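PDB 4F3N: uncharacterized ACR, COG1565 superfamily from Burkholderia thailandensis, which is of unknown function but has a methyltransferase-like fold and may be an S-adenosylmethionine-dependent protein-arginine methyltransferase. Local coordinates for residues L224-G236 / A244-E256. Residues are numbered along the deposited sequence; the frame is centred on the assembly and turned at random. Where two conformers were deposited one is given.
Sequences LVAKQARGWCERG and AFVFADRPFARAE
E234 and G236 form antiparallel hydrogen-bonded pairs with R250 and A248, joining strands 231-236 and 245-250 at 163°; E234 N to R250 O and R250 N to E234 O both measure 2.8 Å. At the non-hydrogen-bonded pair between them, R235 grips D249 side-on. R235 NE donates to D249 OD1 at 2.8 Å and R235 NH2 to D249 OD2 at 3.0 Å, each on a syn lone pair, and the guanidinium and carboxylate lie 17° from coplanar. The R235 chain leaves with CG anti to the backbone N (chi1 -180°) and bends at chi3, which turns NE onto the carboxylate. The aliphatic part of R235 also runs across F247, whose CE1 reaches L224 CD1 at 3.5 Å. Strands 231-239 and 245-250 form a beta hairpin within an antiparallel sheet separate from the seven-stranded methyltransferase-like sheet; a second hairpin, with a type I turn from Q228 to G231, adds strand 223-228. Beyond the bridges, the F252 ring lies against the W232-E234 backbone of strand 231-236. E234 N lies over one face of the ring, offset toward its rim, while the ring edge meets V225 CG1, 3.6 Å from F252 CZ, and W232 CB. CE2 of F252 presses on C233 CA at 3.3 Å. A water links W232 O to F252 N, joining strand 231-236 to the loop after strand 245-250. E234 extends past the F252 ring, its OE2 paired with R223, while R250 makes a cation-pi contact with W75, whose NE1 also donates to A248 O.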
# COMPACT_ATOMS: atom_id res chain seq x y z
N LEU A 224 1.91 -10.46 13.64
CA LEU A 224 1.82 -11.83 13.22
C LEU A 224 1.11 -12.65 14.29
O LEU A 224 1.29 -12.46 15.50
CB LEU A 224 3.21 -12.38 12.97
CG LEU A 224 4.02 -11.64 11.89
CD1 LEU A 224 5.45 -12.15 11.75
CD2 LEU A 224 3.32 -11.77 10.54
N VAL A 225 0.30 -13.59 13.83
CA VAL A 225 -0.44 -14.43 14.76
C VAL A 225 -0.27 -15.87 14.34
O VAL A 225 -0.18 -16.16 13.14
CB VAL A 225 -1.92 -14.02 14.82
CG1 VAL A 225 -2.06 -12.60 15.38
CG2 VAL A 225 -2.65 -14.16 13.45
N ALA A 226 -0.19 -16.77 15.32
CA ALA A 226 0.08 -18.17 15.03
C ALA A 226 -0.92 -19.04 15.78
O ALA A 226 -1.20 -18.79 16.96
CB ALA A 226 1.51 -18.55 15.47
N LYS A 227 -1.39 -20.07 15.12
CA LYS A 227 -2.37 -21.00 15.71
C LYS A 227 -1.66 -22.12 16.40
O LYS A 227 -1.05 -22.97 15.74
CB LYS A 227 -3.28 -21.58 14.63
CG LYS A 227 -4.36 -22.52 15.19
CD LYS A 227 -5.44 -21.78 15.95
CE LYS A 227 -6.51 -22.71 16.54
NZ LYS A 227 -7.16 -23.54 15.51
N GLN A 228 -1.73 -22.12 17.73
CA GLN A 228 -1.22 -23.19 18.58
C GLN A 228 -2.38 -24.10 18.97
O GLN A 228 -3.57 -23.72 18.82
CB GLN A 228 -0.60 -22.61 19.87
CG GLN A 228 0.74 -21.93 19.67
CD GLN A 228 1.39 -21.49 20.98
OE1 GLN A 228 0.71 -21.27 21.99
NE2 GLN A 228 2.71 -21.37 20.96
N ALA A 229 -2.05 -25.28 19.48
CA ALA A 229 -3.05 -26.19 20.03
C ALA A 229 -3.94 -25.45 21.03
O ALA A 229 -5.17 -25.53 20.95
CB ALA A 229 -2.36 -27.36 20.72
N ARG A 230 -3.29 -24.71 21.94
CA ARG A 230 -3.98 -23.98 23.00
C ARG A 230 -4.81 -22.81 22.50
O ARG A 230 -5.50 -22.16 23.29
CB ARG A 230 -2.97 -23.46 24.03
N GLY A 231 -4.73 -22.52 21.19
CA GLY A 231 -5.43 -21.42 20.57
C GLY A 231 -4.44 -20.45 19.92
O GLY A 231 -3.21 -20.69 19.93
N TRP A 232 -4.99 -19.37 19.37
CA TRP A 232 -4.17 -18.33 18.72
C TRP A 232 -3.27 -17.64 19.69
O TRP A 232 -3.62 -17.47 20.84
CB TRP A 232 -5.04 -17.30 18.06
CG TRP A 232 -5.73 -17.82 16.84
CD1 TRP A 232 -7.02 -18.32 16.74
CD2 TRP A 232 -5.17 -17.92 15.49
NE1 TRP A 232 -7.31 -18.69 15.44
CE2 TRP A 232 -6.22 -18.48 14.64
CE3 TRP A 232 -3.93 -17.61 14.92
CZ2 TRP A 232 -6.03 -18.70 13.29
CZ3 TRP A 232 -3.75 -17.84 13.56
CH2 TRP A 232 -4.77 -18.38 12.77
N CYS A 233 -2.08 -17.28 19.23
CA CYS A 233 -1.20 -16.44 20.02
C CYS A 233 -0.48 -15.47 19.11
O CYS A 233 -0.63 -15.52 17.89
CB CYS A 233 -0.19 -17.27 20.75
SG CYS A 233 0.92 -18.11 19.66
N GLU A 234 0.32 -14.61 19.71
CA GLU A 234 1.05 -13.61 18.93
C GLU A 234 2.46 -14.08 18.66
O GLU A 234 3.16 -14.54 19.57
CB GLU A 234 1.04 -12.25 19.63
CG GLU A 234 1.72 -11.19 18.77
CD GLU A 234 1.31 -9.76 19.05
OE1 GLU A 234 0.70 -9.48 20.12
OE2 GLU A 234 1.60 -8.93 18.16
N ARG A 235 2.88 -13.94 17.39
CA ARG A 235 4.22 -14.17 16.97
C ARG A 235 4.97 -12.83 16.95
O ARG A 235 4.68 -11.97 16.14
CB ARG A 235 4.23 -14.83 15.61
CG ARG A 235 5.65 -15.11 15.13
CD ARG A 235 5.73 -16.15 14.06
NE ARG A 235 5.39 -17.47 14.58
CZ ARG A 235 5.52 -18.63 13.94
NH1 ARG A 235 5.98 -18.71 12.69
NH2 ARG A 235 5.16 -19.74 14.57
N GLY A 236 5.94 -12.70 17.86
CA GLY A 236 6.76 -11.50 17.94
C GLY A 236 8.20 -11.82 17.72
O GLY A 236 8.57 -12.84 17.08
N ALA A 244 20.92 -13.37 17.57
CA ALA A 244 20.17 -13.27 16.32
C ALA A 244 18.71 -13.01 16.61
O ALA A 244 18.20 -13.50 17.61
CB ALA A 244 20.29 -14.53 15.48
N PHE A 245 18.05 -12.29 15.70
CA PHE A 245 16.59 -12.12 15.84
C PHE A 245 15.98 -13.51 15.59
O PHE A 245 16.43 -14.24 14.70
CB PHE A 245 16.03 -11.14 14.84
CG PHE A 245 16.51 -9.72 15.05
CD1 PHE A 245 16.16 -9.02 16.17
CD2 PHE A 245 17.35 -9.12 14.12
CE1 PHE A 245 16.60 -7.71 16.38
CE2 PHE A 245 17.81 -7.82 14.31
CZ PHE A 245 17.46 -7.11 15.46
N VAL A 246 14.93 -13.82 16.34
CA VAL A 246 14.16 -15.07 16.18
C VAL A 246 12.69 -14.74 16.36
O VAL A 246 12.37 -13.85 17.15
CB VAL A 246 14.59 -16.13 17.22
CG1 VAL A 246 14.23 -15.74 18.66
CG2 VAL A 246 13.98 -17.48 16.88
N PHE A 247 11.79 -15.39 15.60
CA PHE A 247 10.37 -15.28 15.95
C PHE A 247 10.13 -16.04 17.26
O PHE A 247 10.79 -17.04 17.53
CB PHE A 247 9.47 -15.90 14.88
CG PHE A 247 9.43 -15.14 13.59
CD1 PHE A 247 8.85 -13.87 13.53
CD2 PHE A 247 9.90 -15.72 12.44
CE1 PHE A 247 8.77 -13.20 12.32
CE2 PHE A 247 9.81 -15.07 11.23
CZ PHE A 247 9.25 -13.82 11.17
N ALA A 248 9.16 -15.58 18.04
CA ALA A 248 8.82 -16.20 19.29
C ALA A 248 7.38 -16.01 19.54
O ALA A 248 6.88 -14.90 19.42
CB ALA A 248 9.62 -15.62 20.45
N ASP A 249 6.69 -17.10 19.89
CA ASP A 249 5.24 -17.05 20.06
C ASP A 249 4.86 -16.88 21.52
O ASP A 249 5.45 -17.53 22.38
CB ASP A 249 4.64 -18.33 19.50
CG ASP A 249 4.80 -18.44 18.01
OD1 ASP A 249 4.83 -17.40 17.34
OD2 ASP A 249 4.85 -19.58 17.51
N ARG A 250 3.91 -15.98 21.80
CA ARG A 250 3.48 -15.65 23.17
C ARG A 250 1.98 -15.52 23.24
O ARG A 250 1.37 -15.02 22.30
CB ARG A 250 4.07 -14.30 23.56
CG ARG A 250 4.49 -14.20 25.00
CD ARG A 250 5.42 -13.03 25.22
NE ARG A 250 4.66 -11.79 25.29
CZ ARG A 250 5.14 -10.65 25.81
NH1 ARG A 250 4.36 -9.57 25.82
NH2 ARG A 250 6.37 -10.58 26.31
N PRO A 251 1.35 -15.92 24.36
CA PRO A 251 -0.07 -15.64 24.48
C PRO A 251 -0.38 -14.15 24.38
O PRO A 251 0.45 -13.31 24.76
CB PRO A 251 -0.44 -16.16 25.89
CG PRO A 251 0.66 -17.07 26.27
CD PRO A 251 1.88 -16.68 25.49
N PHE A 252 -1.57 -13.84 23.88
CA PHE A 252 -2.02 -12.46 23.77
C PHE A 252 -2.08 -11.78 25.13
O PHE A 252 -2.40 -12.44 26.12
CB PHE A 252 -3.39 -12.41 23.07
CG PHE A 252 -3.28 -12.64 21.59
CD1 PHE A 252 -2.78 -11.65 20.77
CD2 PHE A 252 -3.64 -13.85 21.02
CE1 PHE A 252 -2.64 -11.86 19.41
CE2 PHE A 252 -3.52 -14.06 19.66
CZ PHE A 252 -3.02 -13.06 18.86
N ALA A 253 -1.71 -10.50 25.18
CA ALA A 253 -1.88 -9.69 26.38
C ALA A 253 -3.37 -9.58 26.61
O ALA A 253 -3.88 -10.01 27.65
CB ALA A 253 -1.26 -8.31 26.20
N ARG A 254 -4.07 -9.01 25.63
CA ARG A 254 -5.52 -8.91 25.66
C ARG A 254 -6.09 -10.23 25.15
O ARG A 254 -6.18 -10.45 23.94
CB ARG A 254 -5.99 -7.74 24.78
N ALA A 255 -6.46 -11.12 26.07
CA ALA A 255 -7.12 -12.39 25.71
C ALA A 255 -8.32 -12.14 24.78
O ALA A 255 -8.67 -12.99 23.97
CB ALA A 255 -7.54 -13.16 26.96
N GLU A 256 -8.92 -10.95 24.90
CA GLU A 256 -9.93 -10.48 23.95
C GLU A 256 -9.48 -10.59 22.49
O GLU A 256 -10.27 -10.98 21.64
CB GLU A 256 -10.30 -9.02 24.25
O HOH W 1 3.86 -19.87 23.06
O HOH W 2 -3.17 -16.11 23.29
O HOH W 3 0.39 -9.89 22.64